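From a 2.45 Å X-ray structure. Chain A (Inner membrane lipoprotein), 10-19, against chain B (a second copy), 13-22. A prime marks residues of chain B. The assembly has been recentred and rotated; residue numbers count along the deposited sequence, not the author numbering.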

# COMPACT_ATOMS: atom_id res chain seq x y z
N LEU A 10 9.21 -74.14 -8.89
CA LEU A 10 8.12 -73.18 -8.98
C LEU A 10 7.91 -72.49 -7.63
O LEU A 10 7.73 -71.27 -7.55
CB LEU A 10 6.85 -73.89 -9.44
CG LEU A 10 5.73 -73.09 -10.10
CD1 LEU A 10 4.81 -72.48 -9.06
CD2 LEU A 10 6.30 -72.01 -11.01
N VAL A 11 7.95 -73.29 -6.57
CA VAL A 11 7.81 -72.77 -5.21
C VAL A 11 8.96 -71.83 -4.84
O VAL A 11 8.74 -70.80 -4.20
CB VAL A 11 7.67 -73.91 -4.17
CG1 VAL A 11 8.27 -73.51 -2.82
CG2 VAL A 11 6.20 -74.28 -4.01
N GLU A 12 10.17 -72.18 -5.26
CA GLU A 12 11.32 -71.30 -5.04
C GLU A 12 11.14 -69.96 -5.76
O GLU A 12 11.39 -68.90 -5.18
CB GLU A 12 12.62 -71.98 -5.48
CG GLU A 12 13.25 -72.87 -4.42
CD GLU A 12 13.79 -72.08 -3.24
OE1 GLU A 12 14.27 -70.95 -3.45
OE2 GLU A 12 13.71 -72.59 -2.10
N GLU A 13 10.70 -70.03 -7.01
CA GLU A 13 10.40 -68.82 -7.79
C GLU A 13 9.39 -67.94 -7.05
O GLU A 13 9.63 -66.74 -6.85
CB GLU A 13 9.86 -69.20 -9.18
CG GLU A 13 10.84 -69.95 -10.07
CD GLU A 13 11.61 -69.03 -11.00
OE1 GLU A 13 11.40 -67.80 -10.96
OE2 GLU A 13 12.44 -69.54 -11.79
N MET A 14 8.28 -68.55 -6.64
CA MET A 14 7.25 -67.83 -5.90
C MET A 14 7.78 -67.19 -4.62
O MET A 14 7.45 -66.05 -4.31
CB MET A 14 6.08 -68.76 -5.57
CG MET A 14 5.10 -68.95 -6.71
SD MET A 14 3.81 -70.14 -6.29
CE MET A 14 3.42 -69.62 -4.63
N LYS A 15 8.59 -67.93 -3.87
CA LYS A 15 9.19 -67.42 -2.64
C LYS A 15 10.07 -66.21 -2.93
O LYS A 15 10.07 -65.23 -2.17
CB LYS A 15 10.00 -68.51 -1.94
CG LYS A 15 10.65 -68.07 -0.63
CD LYS A 15 11.30 -69.24 0.09
CE LYS A 15 12.00 -68.78 1.36
NZ LYS A 15 11.08 -68.03 2.27
N GLU A 16 10.81 -66.27 -4.03
CA GLU A 16 11.67 -65.16 -4.42
C GLU A 16 10.83 -63.92 -4.75
O GLU A 16 11.12 -62.82 -4.25
CB GLU A 16 12.56 -65.55 -5.60
CG GLU A 16 14.04 -65.31 -5.36
CD GLU A 16 14.51 -65.87 -4.02
OE1 GLU A 16 14.20 -67.04 -3.71
OE2 GLU A 16 15.20 -65.13 -3.28
N GLN A 17 9.79 -64.10 -5.56
CA GLN A 17 8.92 -62.98 -5.90
C GLN A 17 8.22 -62.43 -4.66
O GLN A 17 7.91 -61.24 -4.59
CB GLN A 17 7.87 -63.39 -6.94
CG GLN A 17 7.17 -62.20 -7.59
CD GLN A 17 5.94 -62.59 -8.38
OE1 GLN A 17 5.73 -63.77 -8.68
NE2 GLN A 17 5.11 -61.61 -8.72
N GLN A 18 8.00 -63.30 -3.67
CA GLN A 18 7.38 -62.89 -2.42
C GLN A 18 8.32 -62.02 -1.59
O GLN A 18 7.90 -61.03 -1.00
CB GLN A 18 6.92 -64.11 -1.61
CG GLN A 18 6.13 -63.75 -0.36
CD GLN A 18 5.34 -64.93 0.19
OE1 GLN A 18 5.80 -65.61 1.11
NE2 GLN A 18 4.16 -65.16 -0.36
N LYS A 19 9.60 -62.40 -1.55
CA LYS A 19 10.60 -61.58 -0.88
C LYS A 19 10.70 -60.20 -1.54
O LYS A 19 10.75 -59.17 -0.87
CB LYS A 19 11.97 -62.27 -0.90
CG LYS A 19 12.13 -63.39 0.09
CD LYS A 19 13.52 -63.98 0.01
CE LYS A 19 13.75 -65.05 1.07
NZ LYS A 19 15.13 -65.61 0.98
N GLU B 13 4.33 -71.48 5.66
CA GLU B 13 4.96 -70.21 6.01
C GLU B 13 4.68 -69.16 4.95
O GLU B 13 4.32 -68.02 5.26
CB GLU B 13 6.48 -70.38 6.18
CG GLU B 13 6.89 -71.26 7.35
CD GLU B 13 8.39 -71.39 7.49
OE1 GLU B 13 9.12 -70.75 6.70
OE2 GLU B 13 8.84 -72.14 8.38
N MET B 14 4.85 -69.55 3.69
CA MET B 14 4.61 -68.66 2.56
C MET B 14 3.16 -68.16 2.52
O MET B 14 2.92 -66.99 2.22
CB MET B 14 5.00 -69.32 1.24
CG MET B 14 6.50 -69.28 0.97
SD MET B 14 7.00 -70.10 -0.57
CE MET B 14 5.94 -69.28 -1.75
N LYS B 15 2.21 -69.03 2.83
CA LYS B 15 0.81 -68.61 2.85
C LYS B 15 0.54 -67.62 3.98
O LYS B 15 -0.20 -66.65 3.80
CB LYS B 15 -0.15 -69.79 2.96
CG LYS B 15 -1.56 -69.45 2.49
CD LYS B 15 -2.39 -70.69 2.19
CE LYS B 15 -3.69 -70.30 1.50
NZ LYS B 15 -4.55 -71.49 1.24
N GLU B 16 1.14 -67.88 5.14
CA GLU B 16 1.01 -66.96 6.26
C GLU B 16 1.54 -65.57 5.91
O GLU B 16 0.84 -64.56 6.06
CB GLU B 16 1.72 -67.51 7.50
CG GLU B 16 1.07 -68.75 8.10
CD GLU B 16 -0.37 -68.51 8.52
OE1 GLU B 16 -0.59 -67.95 9.61
OE2 GLU B 16 -1.29 -68.88 7.74
N GLN B 17 2.77 -65.53 5.41
CA GLN B 17 3.40 -64.27 5.04
C GLN B 17 2.61 -63.55 3.94
O GLN B 17 2.48 -62.33 3.97
CB GLN B 17 4.85 -64.47 4.60
CG GLN B 17 5.65 -63.17 4.53
CD GLN B 17 6.96 -63.30 3.79
OE1 GLN B 17 7.51 -64.40 3.67
NE2 GLN B 17 7.46 -62.19 3.26
N GLN B 18 2.07 -64.32 3.00
CA GLN B 18 1.26 -63.75 1.93
C GLN B 18 -0.01 -63.10 2.49
O GLN B 18 -0.43 -62.03 2.04
CB GLN B 18 0.90 -64.80 0.88
CG GLN B 18 0.42 -64.22 -0.45
CD GLN B 18 0.01 -65.29 -1.44
OE1 GLN B 18 -0.70 -66.24 -1.10
NE2 GLN B 18 0.46 -65.15 -2.68
N LYS B 19 -0.61 -63.76 3.48
CA LYS B 19 -1.79 -63.21 4.14
C LYS B 19 -1.46 -61.88 4.83
O LYS B 19 -2.20 -60.88 4.69
CB LYS B 19 -2.34 -64.21 5.16
CG LYS B 19 -3.86 -64.24 5.25
CD LYS B 19 -4.34 -65.57 5.81
CE LYS B 19 -5.85 -65.69 5.75
NZ LYS B 19 -6.32 -67.05 6.15
N GLU B 20 -0.34 -61.86 5.55
CA GLU B 20 0.13 -60.63 6.18
C GLU B 20 0.35 -59.51 5.16
O GLU B 20 -0.04 -58.36 5.39
CB GLU B 20 1.42 -60.89 6.97
CG GLU B 20 1.16 -61.34 8.40
CD GLU B 20 1.87 -62.63 8.74
OE1 GLU B 20 3.01 -62.83 8.28
OE2 GLU B 20 1.27 -63.45 9.47
N GLN B 21 0.96 -59.87 4.04
CA GLN B 21 1.16 -58.93 2.94
C GLN B 21 -0.18 -58.37 2.47
O GLN B 21 -0.30 -57.17 2.23
CB GLN B 21 1.89 -59.59 1.77
CG GLN B 21 3.38 -59.79 2.00
CD GLN B 21 4.10 -60.27 0.76
OE1 GLN B 21 3.49 -60.57 -0.27
NE2 GLN B 21 5.43 -60.36 0.84
N GLU B 22 -1.18 -59.24 2.37
CA GLU B 22 -2.52 -58.81 1.97
C GLU B 22 -3.06 -57.74 2.92
O GLU B 22 -3.54 -56.68 2.47
CB GLU B 22 -3.47 -60.00 1.91
CG GLU B 22 -4.75 -59.73 1.14
CD GLU B 22 -4.53 -59.65 -0.36
OE1 GLU B 22 -3.54 -60.25 -0.85
OE2 GLU B 22 -5.34 -59.00 -1.05

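The two helices run in roughly the same direction, their N-to-C axes at 29° with a closest approach of 11.2 Å, and together the stretches bury 420 Å². Along chain B, Glu13′ stays exposed, its nearest side-chain approach being Glu13′ OE1 to Lys15 NZ at 5.6 Å, so the contact effectively begins at Met14′. This residue gives up 123 Å² to chain A. Its CA-to-CB bond points toward the partner, and with chi1 m, chi2 t and chi3 p the side chain enters a hole formed by Val11, Met14, Lys15 and Gln18. Met14′ SD lies 4.3 Å from Val11 CG1 and 3.7 Å from Lys15 CB, while Met14′ CE meets Met14 CE at 3.8 Å. A long, unbranched apolar chain suits this pocket, which Lys15 lines with its backbone N and with CB; chi1 to chi3 of Lys15 are t and chi4 p, leaving Lys15 NZ 4.9 Å from Met14′ CG, outside close contact.

Lys15′ points away and Glu16′ sideways, its end then leading off from chain A, as charged groups on the exposed flank can. Gln17′ points toward chain A and, together with Met14′, Gln18′ and Gln21′, surrounds the reciprocal knob, Gln18. That residue has 137 Å² covered, the largest share on either side; chi1 and chi2 are both t, which extends it across the gap. The orientation of its amide is uncertain, so its polar contacts are left unassigned. Gln18′ points sideways and supplies part of the wall; Gln18 CA and Gln18′ CA are 7.6 Å apart.

Lys19′, Glu20′ and Glu22′ are out of reach. One turn beyond Gln17′, Gln21′ points toward chain A and makes the one hydrogen bond identified between the stretches: Gln21′ NE2 donates to Gln18 O at 3.2 Å, with an N-H...O angle of 152°. A carboxamide suits this place because its NH2 can donate to a backbone carbonyl without burying a charge.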